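Local coordinates for hypoxanthine phosphoribosyltransferase (Bacillus anthracis, PDB 4QYI), which probably catalyses the transfer of a phosphoribosyl group from phosphoribosyl pyrophosphate to hypoxanthine or guanine in purine salvage, at residues Lys126-Arg136 with Glu144-Ile155. Numbering follows the deposited sequence. Where two conformers were deposited one is given.
Sequences KFCTLLDKPER and EYVGFQIPDEFI
Cys128 and Thr129 pair in parallel with Tyr145 and Val146, both chains turn a corner at Leu130 and Gly147, and the pairing resumes between Leu131-Asp132 and Phe148-Gln149. Bonds run on through the bend, where Phe148 N reaches Leu130 O at 2.8 Å. Before the first strand pair, the carboxylate of Glu144, bent at chi2 (73°), takes the Phe127 N-H on the anti side of OE1, 29° out of its plane, at 3.1 Å and nearly straight (174°), while OE2 makes only a long salt bridge to Lys126 NZ. Tyr145 CD2 and CE2 come obliquely to Cys128 CB and Lys126 CB, and the Tyr145 hydroxyl is hydrogen-bonded to Asp32. Beyond the corner, Leu131 CD2 is pressed against Ile150 CD1, a tight 3.3 Å, and also meets Phe148 CB; strand 8-13 adds Ile13 to this apolar cluster. Val146 CG1 lies 3.5 Å from Asp132 CB, whose carboxylate is salt-bridged to Arg137. Cys128 and Leu130 make backbone hydrogen bonds to Glu101, which with Asp102 forms the magnesium site of this phosphoribosyltransferase fold; the ion is about 7 Å from the Thr129 side chain. Further along, Lys133 NZ donates a hydrogen bond to Glu153 O at 3.1 Å, from above the carbonyl plane, with a long salt bridge to Asp152 OD1. The same OD1 takes Arg136 NH1 at 2.6 Å in a salt bridge whose hydrogen bond is weak and bent. Two cations of unequal closeness thus face one carboxylate oxygen, probably favouring its ionised form, and join the loop after Gln149 to the chain following strand 131-132.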
ATOM      1  N   LYS A 126     -12.932  -3.514  14.263  0.50 51.63           N
ATOM      2  CA  LYS A 126     -13.169  -4.825  13.678  0.50 52.99           C
ATOM      3  C   LYS A 126     -11.973  -5.236  12.858  0.50 52.02           C
ATOM      4  O   LYS A 126     -11.171  -4.391  12.474  0.50 50.45           O
ATOM      5  CB  LYS A 126     -14.400  -4.771  12.783  0.50 54.97           C
ATOM      6  CG  LYS A 126     -15.669  -4.319  13.496  0.50 56.37           C
ATOM      7  CD  LYS A 126     -16.085  -5.251  14.622  0.50 57.88           C
ATOM      8  CE  LYS A 126     -17.356  -4.775  15.308  0.50 59.71           C
ATOM      9  NZ  LYS A 126     -17.772  -5.749  16.352  0.50 61.64           N
ATOM     10  N   PHE A 127     -11.876  -6.534  12.585  1.00 54.52           N
ATOM     11  CA  PHE A 127     -10.789  -7.087  11.787  1.00 56.22           C
ATOM     12  C   PHE A 127     -11.277  -7.685  10.476  1.00 55.29           C
ATOM     13  O   PHE A 127     -12.299  -8.372  10.442  1.00 59.37           O
ATOM     14  CB  PHE A 127     -10.023  -8.117  12.613  1.00 60.12           C
ATOM     15  CG  PHE A 127      -9.405  -7.502  13.810  1.00 64.06           C
ATOM     16  CD1 PHE A 127      -8.182  -6.887  13.707  1.00 61.87           C
ATOM     17  CD2 PHE A 127     -10.105  -7.425  14.997  1.00 67.00           C
ATOM     18  CE1 PHE A 127      -7.630  -6.257  14.788  1.00 66.08           C
ATOM     19  CE2 PHE A 127      -9.559  -6.804  16.089  1.00 72.28           C
ATOM     20  CZ  PHE A 127      -8.314  -6.216  15.985  1.00 68.99           C
ATOM     21  N   CYS A 128     -10.512  -7.406   9.426  1.00 50.99           N
ATOM     22  CA  CYS A 128     -10.785  -7.875   8.086  1.00 52.91           C
ATOM     23  C   CYS A 128      -9.539  -8.528   7.514  1.00 52.67           C
ATOM     24  O   CYS A 128      -8.523  -7.862   7.345  1.00 54.27           O
ATOM     25  CB  CYS A 128     -11.183  -6.688   7.205  1.00 52.56           C
ATOM     26  SG  CYS A 128     -11.457  -7.125   5.468  1.00 54.71           S
ATOM     27  N   THR A 129      -9.613  -9.819   7.205  1.00 54.08           N
ATOM     28  CA  THR A 129      -8.460 -10.502   6.645  1.00 54.31           C
ATOM     29  C   THR A 129      -8.824 -11.166   5.337  1.00 54.08           C
ATOM     30  O   THR A 129      -9.936 -11.648   5.154  1.00 55.42           O
ATOM     31  CB  THR A 129      -7.877 -11.562   7.618  1.00 55.44           C
ATOM     32  OG1 THR A 129      -6.663 -12.119   7.087  1.00 57.83           O
ATOM     33  CG2 THR A 129      -8.872 -12.673   7.866  1.00 57.72           C
ATOM     34  N   LEU A 130      -7.868 -11.177   4.422  1.00 54.67           N
ATOM     35  CA  LEU A 130      -8.072 -11.799   3.141  1.00 57.72           C
ATOM     36  C   LEU A 130      -8.107 -13.296   3.344  1.00 59.00           C
ATOM     37  O   LEU A 130      -8.992 -13.976   2.821  1.00 59.64           O
ATOM     38  CB  LEU A 130      -6.926 -11.472   2.183  1.00 58.33           C
ATOM     39  CG  LEU A 130      -7.049 -12.112   0.793  1.00 61.02           C
ATOM     40  CD1 LEU A 130      -8.297 -11.638   0.076  1.00 61.49           C
ATOM     41  CD2 LEU A 130      -5.830 -11.785  -0.047  1.00 62.14           C
ATOM     42  N   LEU A 131      -7.135 -13.799   4.113  1.00 58.65           N
ATOM     43  CA  LEU A 131      -7.011 -15.231   4.359  1.00 59.93           C
ATOM     44  C   LEU A 131      -7.044 -15.541   5.844  1.00 63.03           C
ATOM     45  O   LEU A 131      -6.504 -14.779   6.646  1.00 62.30           O
ATOM     46  CB  LEU A 131      -5.698 -15.724   3.781  1.00 61.35           C
ATOM     47  CG  LEU A 131      -5.407 -15.326   2.326  1.00 61.15           C
ATOM     48  CD1 LEU A 131      -3.981 -15.730   1.964  1.00 62.02           C
ATOM     49  CD2 LEU A 131      -6.405 -15.910   1.345  1.00 62.39           C
ATOM     50  N   ASP A 132      -7.690 -16.652   6.204  1.00 67.58           N
ATOM     51  CA  ASP A 132      -7.821 -17.066   7.592  1.00 69.70           C
ATOM     52  C   ASP A 132      -7.452 -18.551   7.712  1.00 76.39           C
ATOM     53  O   ASP A 132      -7.784 -19.368   6.835  1.00 76.07           O
ATOM     54  CB  ASP A 132      -9.263 -16.822   8.092  1.00 73.63           C
ATOM     55  CG  ASP A 132      -9.388 -16.862   9.622  1.00 76.82           C
ATOM     56  OD1 ASP A 132      -8.361 -16.693  10.306  1.00 76.87           O
ATOM     57  OD2 ASP A 132     -10.528 -16.976  10.148  1.00 84.67           O
ATOM     58  N   LYS A 133      -6.760 -18.879   8.798  1.00 77.68           N
ATOM     59  CA  LYS A 133      -6.344 -20.248   9.099  1.00 85.45           C
ATOM     60  C   LYS A 133      -6.736 -20.460  10.549  1.00 90.50           C
ATOM     61  O   LYS A 133      -5.878 -20.423  11.421  1.00 93.18           O
ATOM     62  CB  LYS A 133      -4.817 -20.419   8.917  1.00 85.92           C
ATOM     63  CG  LYS A 133      -4.343 -20.164   7.469  1.00 86.50           C
ATOM     64  CD  LYS A 133      -2.882 -19.876   7.027  1.00 85.39           C
ATOM     65  CE  LYS A 133      -1.818 -20.969   6.931  1.00 90.80           C
ATOM     66  NZ  LYS A 133      -0.543 -20.392   6.375  1.00 91.28           N
ATOM     67  N   PRO A 134      -8.042 -20.647  10.814  1.00 94.99           N
ATOM     68  CA  PRO A 134      -8.534 -20.794  12.185  1.00 99.82           C
ATOM     69  C   PRO A 134      -8.011 -22.021  12.907  1.00104.27           C
ATOM     70  O   PRO A 134      -8.089 -22.054  14.127  1.00103.62           O
ATOM     71  CB  PRO A 134     -10.063 -20.876  12.029  1.00100.37           C
ATOM     72  CG  PRO A 134     -10.358 -20.496  10.627  1.00100.89           C
ATOM     73  CD  PRO A 134      -9.122 -20.768   9.828  1.00 99.09           C
ATOM     74  N   GLU A 135      -7.485 -23.001  12.168  1.00105.91           N
ATOM     75  CA  GLU A 135      -6.939 -24.218  12.772  1.00111.31           C
ATOM     76  C   GLU A 135      -5.600 -23.915  13.421  1.00107.81           C
ATOM     77  O   GLU A 135      -5.077 -24.709  14.194  1.00104.09           O
ATOM     78  CB  GLU A 135      -6.721 -25.316  11.727  1.00116.86           C
ATOM     79  CG  GLU A 135      -7.944 -25.643  10.888  1.00121.24           C
ATOM     80  CD  GLU A 135      -8.320 -24.537   9.904  1.00122.63           C
ATOM     81  OE1 GLU A 135      -7.602 -23.519   9.792  1.00128.21           O
ATOM     82  OE2 GLU A 135      -9.346 -24.676   9.216  1.00130.51           O
ATOM     83  N   ARG A 136      -5.038 -22.759  13.097  1.00102.01           N
ATOM     84  CA  ARG A 136      -3.754 -22.368  13.655  1.00 96.50           C
ATOM     85  C   ARG A 136      -3.881 -21.424  14.850  1.00 96.12           C
ATOM     86  O   ARG A 136      -2.865 -20.993  15.400  1.00 95.30           O
ATOM     87  CB  ARG A 136      -2.899 -21.720  12.560  1.00 94.67           C
ATOM     88  CG  ARG A 136      -2.375 -22.665  11.482  1.00 96.96           C
ATOM     89  CD  ARG A 136      -1.073 -23.330  11.903  1.00100.46           C
ATOM     90  NE  ARG A 136      -0.056 -22.329  12.245  1.00100.61           N
ATOM     91  CZ  ARG A 136       0.660 -21.626  11.367  1.00100.57           C
ATOM     92  NH1 ARG A 136       0.479 -21.781  10.066  1.00104.28           N
ATOM     93  NH2 ARG A 136       1.551 -20.737  11.792  1.00100.45           N
ATOM     94  N   GLU A 144     -14.216 -10.388  11.864  1.00 67.67           N
ATOM     95  CA  GLU A 144     -15.560 -10.128  11.401  1.00 67.41           C
ATOM     96  C   GLU A 144     -15.671 -10.311   9.889  1.00 62.55           C
ATOM     97  O   GLU A 144     -16.725 -10.680   9.378  1.00 66.30           O
ATOM     98  CB  GLU A 144     -16.032  -8.729  11.817  1.00 66.68           C
ATOM     99  CG  GLU A 144     -16.357  -8.580  13.305  1.00 71.13           C
ATOM    100  CD  GLU A 144     -15.161  -8.541  14.270  1.00 75.71           C
ATOM    101  OE1 GLU A 144     -13.972  -8.379  13.882  1.00 76.14           O
ATOM    102  OE2 GLU A 144     -15.435  -8.642  15.481  1.00 80.74           O
ATOM    103  N   TYR A 145     -14.593 -10.049   9.161  1.00 60.06           N
ATOM    104  CA  TYR A 145     -14.615 -10.161   7.701  1.00 58.79           C
ATOM    105  C   TYR A 145     -13.493 -11.077   7.276  1.00 59.93           C
ATOM    106  O   TYR A 145     -12.335 -10.812   7.581  1.00 58.55           O
ATOM    107  CB  TYR A 145     -14.475  -8.765   7.051  1.00 56.44           C
ATOM    108  CG  TYR A 145     -15.413  -7.760   7.677  1.00 54.62           C
ATOM    109  CD1 TYR A 145     -16.749  -7.729   7.329  1.00 55.75           C
ATOM    110  CD2 TYR A 145     -14.974  -6.839   8.613  1.00 53.92           C
ATOM    111  CE1 TYR A 145     -17.620  -6.811   7.898  1.00 55.22           C
ATOM    112  CE2 TYR A 145     -15.841  -5.916   9.183  1.00 54.48           C
ATOM    113  CZ  TYR A 145     -17.160  -5.906   8.817  1.00 54.65           C
ATOM    114  OH  TYR A 145     -18.010  -4.999   9.393  1.00 55.51           O
ATOM    115  N   VAL A 146     -13.839 -12.140   6.555  1.00 61.02           N
ATOM    116  CA  VAL A 146     -12.869 -13.121   6.093  1.00 61.37           C
ATOM    117  C   VAL A 146     -13.076 -13.446   4.621  1.00 59.92           C
ATOM    118  O   VAL A 146     -14.170 -13.815   4.214  1.00 60.30           O
ATOM    119  CB  VAL A 146     -13.004 -14.442   6.878  1.00 62.82           C
ATOM    120  CG1 VAL A 146     -11.993 -15.454   6.380  1.00 62.67           C
ATOM    121  CG2 VAL A 146     -12.816 -14.197   8.365  1.00 64.09           C
ATOM    122  N   GLY A 147     -12.016 -13.325   3.826  1.00 57.62           N
ATOM    123  CA  GLY A 147     -12.096 -13.638   2.415  1.00 59.43           C
ATOM    124  C   GLY A 147     -12.143 -15.124   2.119  1.00 62.50           C
ATOM    125  O   GLY A 147     -13.102 -15.627   1.533  1.00 64.48           O
ATOM    126  N   PHE A 148     -11.104 -15.834   2.547  1.00 64.45           N
ATOM    127  CA  PHE A 148     -10.985 -17.251   2.275  1.00 66.18           C
ATOM    128  C   PHE A 148     -10.315 -18.006   3.401  1.00 68.94           C
ATOM    129  O   PHE A 148      -9.381 -17.508   4.040  1.00 67.91           O
ATOM    130  CB  PHE A 148     -10.102 -17.461   1.049  1.00 65.49           C
ATOM    131  CG  PHE A 148     -10.555 -16.725  -0.173  1.00 65.38           C
ATOM    132  CD1 PHE A 148     -10.157 -15.413  -0.386  1.00 63.39           C
ATOM    133  CD2 PHE A 148     -11.318 -17.359  -1.143  1.00 66.97           C
ATOM    134  CE1 PHE A 148     -10.534 -14.741  -1.534  1.00 63.27           C
ATOM    135  CE2 PHE A 148     -11.699 -16.691  -2.289  1.00 66.85           C
ATOM    136  CZ  PHE A 148     -11.302 -15.383  -2.483  1.00 64.51           C
ATOM    137  N   GLN A 149     -10.785 -19.225   3.612  1.00 73.75           N
ATOM    138  CA  GLN A 149     -10.190 -20.109   4.584  1.00 78.40           C
ATOM    139  C   GLN A 149      -9.292 -21.045   3.815  1.00 81.47           C
ATOM    140  O   GLN A 149      -9.755 -21.793   2.964  1.00 84.36           O
ATOM    141  CB  GLN A 149     -11.219 -20.916   5.349  1.00 83.92           C
ATOM    142  CG  GLN A 149     -11.917 -20.179   6.466  1.00 87.17           C
ATOM    143  CD  GLN A 149     -12.579 -21.175   7.391  1.00 95.50           C
ATOM    144  OE1 GLN A 149     -12.404 -22.390   7.232  1.00102.20           O
ATOM    145  NE2 GLN A 149     -13.326 -20.682   8.367  1.00 99.30           N
ATOM    146  N   ILE A 150      -8.005 -20.981   4.103  1.00 81.59           N
ATOM    147  CA  ILE A 150      -7.020 -21.794   3.437  1.00 86.42           C
ATOM    148  C   ILE A 150      -6.339 -22.814   4.332  1.00 91.69           C
ATOM    149  O   ILE A 150      -6.257 -22.631   5.532  1.00 87.38           O
ATOM    150  CB  ILE A 150      -5.999 -20.834   2.816  1.00 85.65           C
ATOM    151  CG1 ILE A 150      -6.691 -20.252   1.607  1.00 84.09           C
ATOM    152  CG2 ILE A 150      -4.686 -21.528   2.454  1.00 88.55           C
ATOM    153  CD1 ILE A 150      -5.912 -19.166   0.936  1.00 84.53           C
ATOM    154  N   PRO A 151      -5.877 -23.926   3.741  1.00100.88           N
ATOM    155  CA  PRO A 151      -5.182 -24.924   4.543  1.00105.28           C
ATOM    156  C   PRO A 151      -3.814 -24.397   4.958  1.00103.67           C
ATOM    157  O   PRO A 151      -3.260 -23.538   4.268  1.00100.72           O
ATOM    158  CB  PRO A 151      -5.065 -26.128   3.592  1.00109.19           C
ATOM    159  CG  PRO A 151      -5.207 -25.566   2.221  1.00108.78           C
ATOM    160  CD  PRO A 151      -6.123 -24.389   2.362  1.00103.59           C
ATOM    161  N   ASP A 152      -3.301 -24.897   6.081  1.00105.92           N
ATOM    162  CA  ASP A 152      -2.006 -24.491   6.611  1.00103.83           C
ATOM    163  C   ASP A 152      -0.852 -24.825   5.668  1.00103.93           C
ATOM    164  O   ASP A 152      -0.202 -25.871   5.788  1.00104.47           O
ATOM    165  CB  ASP A 152      -1.765 -25.141   7.971  1.00105.07           C
ATOM    166  CG  ASP A 152      -0.544 -24.581   8.666  1.00104.36           C
ATOM    167  OD1 ASP A 152      -0.062 -23.509   8.252  1.00101.27           O
ATOM    168  OD2 ASP A 152      -0.077 -25.188   9.642  1.00108.29           O
ATOM    169  N   GLU A 153      -0.626 -23.921   4.720  1.00101.34           N
ATOM    170  CA  GLU A 153       0.431 -24.057   3.742  1.00100.56           C
ATOM    171  C   GLU A 153       1.030 -22.686   3.402  1.00 93.79           C
ATOM    172  O   GLU A 153       0.420 -21.651   3.671  1.00 85.28           O
ATOM    173  CB  GLU A 153      -0.163 -24.710   2.494  1.00106.70           C
ATOM    174  CG  GLU A 153       0.752 -24.812   1.289  1.00113.43           C
ATOM    175  CD  GLU A 153       0.039 -25.427   0.099  1.00116.41           C
ATOM    176  OE1 GLU A 153      -0.929 -24.799  -0.391  1.00119.70           O
ATOM    177  OE2 GLU A 153       0.456 -26.520  -0.352  1.00120.96           O
ATOM    178  N   PHE A 154       2.223 -22.688   2.815  1.00 92.79           N
ATOM    179  CA  PHE A 154       2.915 -21.448   2.426  1.00 89.99           C
ATOM    180  C   PHE A 154       2.311 -20.901   1.149  1.00 87.51           C
ATOM    181  O   PHE A 154       2.160 -21.617   0.169  1.00 89.03           O
ATOM    182  CB  PHE A 154       4.417 -21.672   2.221  1.00 93.01           C
ATOM    183  CG  PHE A 154       5.116 -22.163   3.451  1.00 97.31           C
ATOM    184  CD1 PHE A 154       5.146 -21.387   4.601  1.00 96.18           C
ATOM    185  CD2 PHE A 154       5.751 -23.397   3.459  1.00101.38           C
ATOM    186  CE1 PHE A 154       5.781 -21.845   5.742  1.00 99.76           C
ATOM    187  CE2 PHE A 154       6.397 -23.856   4.593  1.00102.82           C
ATOM    188  CZ  PHE A 154       6.410 -23.079   5.737  1.00102.56           C
ATOM    189  N   ILE A 155       1.983 -19.618   1.147  1.00 80.85           N
ATOM    190  CA  ILE A 155       1.382 -19.013  -0.019  1.00 79.90           C
ATOM    191  C   ILE A 155       2.065 -17.698  -0.354  1.00 75.31           C
ATOM    192  O   ILE A 155       2.697 -17.083   0.500  1.00 70.84           O
ATOM    193  CB  ILE A 155      -0.124 -18.756   0.220  1.00 81.18           C
ATOM    194  CG1 ILE A 155      -0.356 -17.702   1.341  1.00 80.66           C
ATOM    195  CG2 ILE A 155      -0.834 -20.082   0.499  1.00 84.69           C
ATOM    196  CD1 ILE A 155       0.156 -18.075   2.720  1.00 85.68           C
TER